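Side-chain contacts in putative alkaline phosphatase (Pseudomonas fluorescens, PDB 4F1V), which binds phosphate with high affinity in the periplasm and probably delivers it to an ABC transporter for import: residues A[140-143]-A[147-150]; A[91-96]-A[149-154]; A[126-131]-A[229-234]. One frame throughout, in Å; residues are numbered along the deposited sequence.

Interaction 1 of 3, residues A[140-143]-A[147-150]. With PI (hydrogenphosphate ion), chain B.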
loop_
_atom_site.group_PDB
_atom_site.type_symbol
_atom_site.label_atom_id
_atom_site.label_comp_id
_atom_site.label_asym_id
_atom_site.label_seq_id
_atom_site.Cartn_x
_atom_site.Cartn_y
_atom_site.Cartn_z
ATOM N N VAL A 140 -1.095 -3.550 -18.330
ATOM C CA VAL A 140 -0.646 -4.641 -17.462
ATOM C C VAL A 140 -1.227 -4.393 -16.059
ATOM O O VAL A 140 -1.267 -3.256 -15.587
ATOM C CB VAL A 140 0.905 -4.711 -17.379
ATOM C CG1 VAL A 140 1.336 -5.932 -16.564
ATOM C CG2 VAL A 140 1.522 -4.759 -18.771
ATOM N N TYR A 141 -1.730 -5.431 -15.404
ATOM C CA TYR A 141 -2.397 -5.318 -14.114
ATOM C C TYR A 141 -2.018 -6.524 -13.252
ATOM O O TYR A 141 -1.515 -7.529 -13.711
ATOM C CB TYR A 141 -3.904 -5.149 -14.267
ATOM C CG TYR A 141 -4.575 -6.410 -14.776
ATOM C CD1 TYR A 141 -5.135 -7.325 -13.896
ATOM C CD2 TYR A 141 -4.626 -6.686 -16.131
ATOM C CE1 TYR A 141 -5.731 -8.488 -14.311
ATOM C CE2 TYR A 141 -5.159 -7.884 -16.579
ATOM C CZ TYR A 141 -5.731 -8.792 -15.695
ATOM O OH TYR A 141 -6.313 -9.979 -16.123
ATOM N N ARG A 142 -2.328 -6.401 -11.941
ATOM C CA ARG A 142 -2.004 -7.465 -10.982
ATOM C C ARG A 142 -3.040 -8.571 -11.014
ATOM O O ARG A 142 -4.242 -8.324 -10.823
ATOM C CB ARG A 142 -1.876 -6.857 -9.548
ATOM C CG ARG A 142 -0.642 -5.994 -9.383
ATOM C CD ARG A 142 0.626 -6.823 -9.229
ATOM N NE ARG A 142 0.648 -7.578 -7.971
ATOM C CZ ARG A 142 0.928 -7.013 -6.798
ATOM N NH1 ARG A 142 1.365 -5.744 -6.722
ATOM N NH2 ARG A 142 0.791 -7.741 -5.686
ATOM N N SER A 143 -2.576 -9.793 -11.199
ATOM C CA SER A 143 -3.434 -10.948 -11.225
ATOM C C SER A 143 -4.114 -11.307 -9.918
ATOM O O SER A 143 -5.192 -11.875 -9.897
ATOM C CB SER A 143 -2.614 -12.200 -11.680
ATOM O OG SER A 143 -1.656 -12.576 -10.698
ATOM N N GLY A 147 -2.793 -4.879 -2.642
ATOM C CA GLY A 147 -3.004 -3.580 -2.035
ATOM C C GLY A 147 -2.685 -2.415 -2.964
ATOM O O GLY A 147 -3.323 -1.339 -2.840
ATOM N N THR A 148 -1.727 -2.556 -3.861
ATOM C CA THR A 148 -1.490 -1.540 -4.879
ATOM C C THR A 148 -2.767 -1.345 -5.705
ATOM O O THR A 148 -3.212 -0.212 -6.000
ATOM C CB THR A 148 -0.328 -1.865 -5.796
ATOM O OG1 THR A 148 0.847 -2.207 -5.025
ATOM C CG2 THR A 148 0.037 -0.656 -6.660
ATOM N N THR A 149 -3.399 -2.458 -6.084
ATOM C CA THR A 149 -4.695 -2.371 -6.782
ATOM C C THR A 149 -5.711 -1.628 -5.919
ATOM O O THR A 149 -6.469 -0.791 -6.467
ATOM C CB THR A 149 -5.246 -3.762 -7.142
ATOM O OG1 THR A 149 -4.321 -4.354 -8.064
ATOM C CG2 THR A 149 -6.647 -3.670 -7.763
ATOM N N GLU A 150 -5.809 -1.932 -4.621
ATOM C CA GLU A 150 -6.788 -1.231 -3.787
ATOM C C GLU A 150 -6.492 0.289 -3.790
ATOM O O GLU A 150 -7.408 1.107 -3.968
ATOM C CB GLU A 150 -6.801 -1.820 -2.375
ATOM C CG GLU A 150 -7.930 -1.204 -1.518
ATOM C CD GLU A 150 -8.071 -1.926 -0.179
ATOM O OE1 GLU A 150 -8.413 -3.130 -0.184
ATOM O OE2 GLU A 150 -7.834 -1.269 0.894
HETATM P P PI B . 0.823 -5.448 -2.986
HETATM O O1 PI B . -0.333 -6.017 -2.164
HETATM O O2 PI B . 1.832 -6.537 -3.357
HETATM O O3 PI B . 0.288 -4.731 -4.232
HETATM O O4 PI B . 1.583 -4.415 -2.107
HETATM O O HOH W 1 -5.223 -6.869 -8.700
#

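Interaction 2 of 3, residues A[91-96]-A[149-154]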
loop_
_atom_site.group_PDB
_atom_site.type_symbol
_atom_site.label_atom_id
_atom_site.label_comp_id
_atom_site.label_asym_id
_atom_site.label_seq_id
_atom_site.Cartn_x
_atom_site.Cartn_y
_atom_site.Cartn_z
ATOM N N VAL A 91 3.829 3.776 6.320
ATOM C CA VAL A 91 4.348 4.902 5.557
ATOM C C VAL A 91 3.249 5.363 4.567
ATOM O O VAL A 91 2.360 4.634 4.245
ATOM C CB VAL A 91 5.653 4.583 4.777
ATOM C CG1 VAL A 91 6.720 4.004 5.708
ATOM C CG2 VAL A 91 5.389 3.582 3.631
ATOM N N GLY A 92 3.432 6.637 4.088
ATOM C CA GLY A 92 2.640 7.079 2.928
ATOM C C GLY A 92 3.308 6.749 1.615
ATOM O O GLY A 92 4.562 6.607 1.564
ATOM N N THR A 93 2.536 6.678 0.560
ATOM C CA THR A 93 3.055 6.343 -0.755
ATOM C C THR A 93 2.231 6.970 -1.865
ATOM O O THR A 93 0.993 7.041 -1.768
ATOM C CB THR A 93 3.080 4.773 -0.952
ATOM O OG1 THR A 93 3.780 4.444 -2.128
ATOM C CG2 THR A 93 1.722 4.115 -0.895
ATOM N N SER A 94 2.922 7.355 -2.941
ATOM C CA SER A 94 2.245 7.625 -4.191
ATOM C C SER A 94 1.948 6.255 -4.916
ATOM O O SER A 94 2.439 5.201 -4.499
ATOM C CB SER A 94 3.090 8.523 -5.105
ATOM O OG SER A 94 4.307 7.843 -5.430
ATOM N N VAL A 95 1.171 6.340 -5.992
ATOM C CA VAL A 95 1.016 5.258 -6.923
ATOM C C VAL A 95 1.479 5.788 -8.299
ATOM O O VAL A 95 0.877 6.755 -8.816
ATOM C CB VAL A 95 -0.434 4.737 -7.003
ATOM C CG1 VAL A 95 -0.529 3.625 -8.068
ATOM C CG2 VAL A 95 -0.915 4.273 -5.647
ATOM N N ALA A 96 2.551 5.214 -8.812
ATOM C CA ALA A 96 3.179 5.655 -10.072
ATOM C C ALA A 96 2.531 4.932 -11.299
ATOM O O ALA A 96 1.959 3.858 -11.137
ATOM C CB ALA A 96 4.682 5.345 -9.993
ATOM N N THR A 149 -3.399 -2.458 -6.084
ATOM C CA THR A 149 -4.695 -2.371 -6.782
ATOM C C THR A 149 -5.711 -1.628 -5.919
ATOM O O THR A 149 -6.469 -0.791 -6.467
ATOM C CB THR A 149 -5.246 -3.762 -7.142
ATOM O OG1 THR A 149 -4.321 -4.354 -8.064
ATOM C CG2 THR A 149 -6.647 -3.670 -7.763
ATOM N N GLU A 150 -5.809 -1.932 -4.621
ATOM C CA GLU A 150 -6.788 -1.231 -3.787
ATOM C C GLU A 150 -6.492 0.289 -3.790
ATOM O O GLU A 150 -7.408 1.107 -3.968
ATOM C CB GLU A 150 -6.801 -1.820 -2.375
ATOM C CG GLU A 150 -7.930 -1.204 -1.518
ATOM C CD GLU A 150 -8.071 -1.926 -0.179
ATOM O OE1 GLU A 150 -8.413 -3.130 -0.184
ATOM O OE2 GLU A 150 -7.834 -1.269 0.894
ATOM N N LEU A 151 -5.232 0.679 -3.578
ATOM C CA LEU A 151 -4.906 2.104 -3.543
ATOM C C LEU A 151 -5.263 2.795 -4.875
ATOM O O LEU A 151 -5.733 3.937 -4.904
ATOM C CB LEU A 151 -3.412 2.315 -3.237
ATOM C CG LEU A 151 -2.970 1.945 -1.823
ATOM C CD1 LEU A 151 -1.476 2.142 -1.703
ATOM C CD2 LEU A 151 -3.735 2.740 -0.778
ATOM N N PHE A 152 -4.972 2.124 -5.974
ATOM C CA PHE A 152 -5.213 2.688 -7.326
ATOM C C PHE A 152 -6.715 2.773 -7.660
ATOM O O PHE A 152 -7.173 3.780 -8.183
ATOM C CB PHE A 152 -4.445 1.847 -8.346
ATOM C CG PHE A 152 -4.526 2.376 -9.776
ATOM C CD1 PHE A 152 -4.175 3.666 -10.106
ATOM C CD2 PHE A 152 -4.937 1.535 -10.793
ATOM C CE1 PHE A 152 -4.200 4.152 -11.391
ATOM C CE2 PHE A 152 -4.975 1.996 -12.114
ATOM C CZ PHE A 152 -4.608 3.267 -12.420
ATOM N N THR A 153 -7.429 1.695 -7.369
ATOM C CA THR A 153 -8.867 1.694 -7.664
ATOM C C THR A 153 -9.634 2.625 -6.757
ATOM O O THR A 153 -10.684 3.134 -7.169
ATOM C CB THR A 153 -9.461 0.280 -7.683
ATOM O OG1 THR A 153 -9.381 -0.336 -6.367
ATOM C CG2 THR A 153 -8.853 -0.583 -8.745
ATOM N N ARG A 154 -9.143 2.958 -5.555
ATOM C CA ARG A 154 -9.758 4.064 -4.792
ATOM C C ARG A 154 -9.754 5.339 -5.611
ATOM O O ARG A 154 -10.727 6.123 -5.616
ATOM C CB ARG A 154 -9.051 4.259 -3.443
ATOM C CG ARG A 154 -9.382 3.131 -2.440
ATOM C CD ARG A 154 -8.768 3.429 -1.054
ATOM N NE ARG A 154 -8.886 2.355 -0.118
ATOM C CZ ARG A 154 -10.025 1.893 0.415
ATOM N NH1 ARG A 154 -11.147 2.551 0.244
ATOM N NH2 ARG A 154 -9.957 0.810 1.213
#

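Interaction 3 of 3, residues A[126-131]-A[229-234]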
loop_
_atom_site.group_PDB
_atom_site.type_symbol
_atom_site.label_atom_id
_atom_site.label_comp_id
_atom_site.label_asym_id
_atom_site.label_seq_id
_atom_site.Cartn_x
_atom_site.Cartn_y
_atom_site.Cartn_z
ATOM N N ASP A 126 -1.675 7.690 -29.611
ATOM C CA ASP A 126 -2.205 8.861 -30.285
ATOM C C ASP A 126 -3.275 9.577 -29.455
ATOM O O ASP A 126 -3.500 10.811 -29.578
ATOM C CB ASP A 126 -2.878 8.489 -31.621
ATOM C CG ASP A 126 -2.088 7.563 -32.466
ATOM O OD1 ASP A 126 -1.858 6.445 -31.929
ATOM O OD2 ASP A 126 -1.779 7.902 -33.590
ATOM N N GLY A 127 -3.988 8.757 -28.641
ATOM C CA GLY A 127 -5.111 9.237 -27.876
ATOM C C GLY A 127 -4.749 9.909 -26.554
ATOM O O GLY A 127 -5.644 10.356 -25.848
ATOM N N ILE A 128 -3.475 9.985 -26.227
ATOM C CA ILE A 128 -2.930 10.766 -25.111
ATOM C C ILE A 128 -2.389 12.030 -25.735
ATOM O O ILE A 128 -1.479 11.977 -26.569
ATOM C CB ILE A 128 -1.889 9.966 -24.336
ATOM C CG1 ILE A 128 -2.453 8.682 -23.714
ATOM C CG2 ILE A 128 -1.249 10.889 -23.296
ATOM C CD1 ILE A 128 -1.394 7.725 -23.204
ATOM N N SER A 129 -2.935 13.200 -25.372
ATOM C CA SER A 129 -2.540 14.394 -26.056
ATOM C C SER A 129 -1.099 14.747 -25.756
ATOM O O SER A 129 -0.564 14.556 -24.653
ATOM C CB SER A 129 -3.477 15.549 -25.712
ATOM O OG SER A 129 -3.331 15.942 -24.373
ATOM N N GLY A 130 -0.399 15.280 -26.803
ATOM C CA GLY A 130 0.971 15.713 -26.637
ATOM C C GLY A 130 1.983 14.586 -26.390
ATOM O O GLY A 130 3.067 14.875 -25.930
ATOM N N SER A 131 1.636 13.345 -26.667
ATOM C CA SER A 131 2.492 12.202 -26.269
ATOM C C SER A 131 3.704 11.984 -27.155
ATOM O O SER A 131 4.622 11.275 -26.745
ATOM C CB SER A 131 1.664 10.921 -26.166
ATOM O OG SER A 131 1.368 10.519 -27.481
ATOM N N VAL A 229 1.018 12.999 -13.948
ATOM C CA VAL A 229 -0.425 12.978 -13.856
ATOM C C VAL A 229 -0.897 14.335 -13.371
ATOM O O VAL A 229 -0.335 14.903 -12.440
ATOM C CB VAL A 229 -0.957 11.831 -12.922
ATOM C CG1 VAL A 229 -2.461 11.853 -12.852
ATOM C CG2 VAL A 229 -0.446 10.477 -13.384
ATOM N N GLY A 230 -1.965 14.829 -14.047
ATOM C CA GLY A 230 -2.592 16.085 -13.645
ATOM C C GLY A 230 -2.669 17.157 -14.732
ATOM O O GLY A 230 -3.112 18.257 -14.469
ATOM N N LYS A 231 -2.280 16.844 -15.973
ATOM C CA LYS A 231 -2.400 17.761 -17.106
ATOM C C LYS A 231 -3.815 18.299 -17.167
ATOM O O LYS A 231 -4.787 17.559 -17.050
ATOM C CB LYS A 231 -2.091 17.010 -18.393
ATOM C CG LYS A 231 -2.202 17.816 -19.701
ATOM C CD LYS A 231 -1.756 16.960 -20.966
ATOM C CE LYS A 231 -2.719 15.816 -21.184
ATOM N NZ LYS A 231 -2.167 14.820 -22.087
ATOM N N ASN A 232 -3.939 19.575 -17.504
ATOM C CA ASN A 232 -5.169 20.211 -17.975
ATOM C C ASN A 232 -4.767 21.245 -19.114
ATOM O O ASN A 232 -4.229 22.338 -18.867
ATOM C CB ASN A 232 -5.850 20.909 -16.876
ATOM C CG ASN A 232 -7.147 21.523 -17.315
ATOM O OD1 ASN A 232 -7.331 21.794 -18.502
ATOM N ND2 ASN A 232 -7.999 21.827 -16.321
ATOM N N VAL A 233 -4.956 20.802 -20.365
ATOM C CA VAL A 233 -4.590 21.618 -21.514
ATOM C C VAL A 233 -5.302 22.962 -21.588
ATOM O O VAL A 233 -4.675 24.019 -21.908
ATOM C CB VAL A 233 -4.695 20.848 -22.880
ATOM C CG1 VAL A 233 -4.297 21.746 -24.067
ATOM C CG2 VAL A 233 -3.860 19.573 -22.859
ATOM N N ALA A 234 -6.578 22.919 -21.210
ATOM C CA ALA A 234 -7.373 24.109 -21.283
ATOM C C ALA A 234 -6.862 25.206 -20.402
ATOM O O ALA A 234 -7.045 26.401 -20.761
ATOM C CB ALA A 234 -8.808 23.772 -20.923
#

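Interaction 1 of 3, residues A[140-143]-A[147-150]
Arg142 and Thr148 meet across a shared hydrogenphosphate ion, in the anion site of a Venus-flytrap periplasmic binding protein of the PstS family. The arginine ends strand 138-142, and helix 147-159 starts at the anion. Gly147 begins the helix, its N donating to PI O1 at 2.8 Å; the positive end of the helix dipole would be expected to add to the pull on the anion. Thr148 then grips a single oxygen twice. Its backbone N reaches PI O3 at 3.0 Å and its OG1 donates to the same O3 at 2.7 Å, the hydroxyl lying beside its own backbone N (chi1 -51°) so that both donors converge. Arg142 NH1 supplies a third bond to PI O3, 2.9 Å long and bent (N-H...O 131°). Arg142 NH2 makes a straighter one to PI O2 at 2.8 Å (164°), edge-on and in the guanidinium plane. The arginine chain folds at chi2 and chi3 to bring this edge round to the ion, and Glu144 holds NH2 by a salt bridge. An alanine in place of Arg142 would remove two of the bonds to the phosphate and is likely to leave the Glu144 carboxylate without its positive mate. Thr9, Leu10, Ser33 and Ser146 supply further hydrogen bonds to the ion. One residue on, Thr149 OG1 lies 3.8 Å from Arg142 CB. That hydroxyl pairs with Tyr207 OH and, at 2.7 Å from Thr149 OG1, with a water that also hydrogen-bonds Arg142 O.

Interaction 2 of 3, residues A[91-96]-A[149-154]
Val95 divides its two methyls between neighbouring residues of helix 147-159: CG2 packs on Leu151 CB at 4.0 Å, and CG1 approaches Phe152 CD1 at 4.2 Å, oblique to the ring. CG1 stands anti to the backbone N (chi1 177°), which spreads the branches along the helix surface. Two residues earlier, Thr93 CG2 touches Leu151 CD1 at 3.8 Å. Thr93 is held in this rotation by its hydroxyl, since OG1 donates to Ser94 O at 2.8 Å, in the carbonyl plane and on a lone pair, leaving the methyl to face the leucine. Strand 85-94 is an outermost strand of the five-stranded sheet, and the chain runs on from it to strand 99-100 of the four-stranded sheet, so this buried apolar contact lies at a passage between the two lobes of the binding-protein fold. Further out, Phe152 is fixed by a ring stack with Tyr207 and an edge-to-face contact with Phe118, while the Val95 backbone is bonded to Ile290 and Tyr288. On the helix, the Glu150 carboxylate accepts hydrogen bonds from Ser64 OG and Lys65 N.

Interaction 3 of 3, residues A[126-131]-A[229-234]
Lys231 NZ, in the conformer described, one of two, donates to Ser129 twice, to OG at 2.8 Å and to the carbonyl O at 3.0 Å, so that one ammonium group takes hold of both the side chain and the backbone of the serine. The carbonyl bond is made at a C=O...NZ angle of 121°, the nitrogen tilted 29° from the carbonyl plane. The strongest partner of the ammonium lies elsewhere: it forms a salt bridge with Glu113 OE2 and a further hydrogen bond with Asp108 O, so four acceptors must share three N-H groups, at least one bond being bifurcated or partial. Glu113 OE1 in turn accepts from Ser129 N, and the one carboxylate thereby fixes serine and lysine together. The lysine chain runs extended through CD and bends at chi3 (66°), which carries its CE to 3.2 Å from Ser129 OG. Packing round this polar core is sparse: Ile128 CG2 lies 4.2 Å from Lys231 NZ, and Val233 CG2 comes to 4.0 Å from Ser129 OG. Two loops are joined in this way, following helix 111-119 and strand 228-229. On the first, Ser129 occupies the second position of a type II beta turn from Ile128 to Ser131, with Gly130 at the third, where positive phi favours glycine.

Interactions 1 and 2 use overlapping parts of helix 147-159, with Thr149 and Glu150 in common and their centres 10 Å apart. The start of the helix faces the phosphate in interaction 1, and its next turn lies against residues 91-96 in interaction 2, where the Leu151 side chain is still only about 7 Å from the ion. Interaction 3 is more peripheral, centred 24 Å from interaction 1 and 22 Å from interaction 2, although its nearest atoms come within about 6 Å of the latter. Along the chain it closes a loop that encloses all of interaction 1, whereas its segments alternate with those of interaction 2.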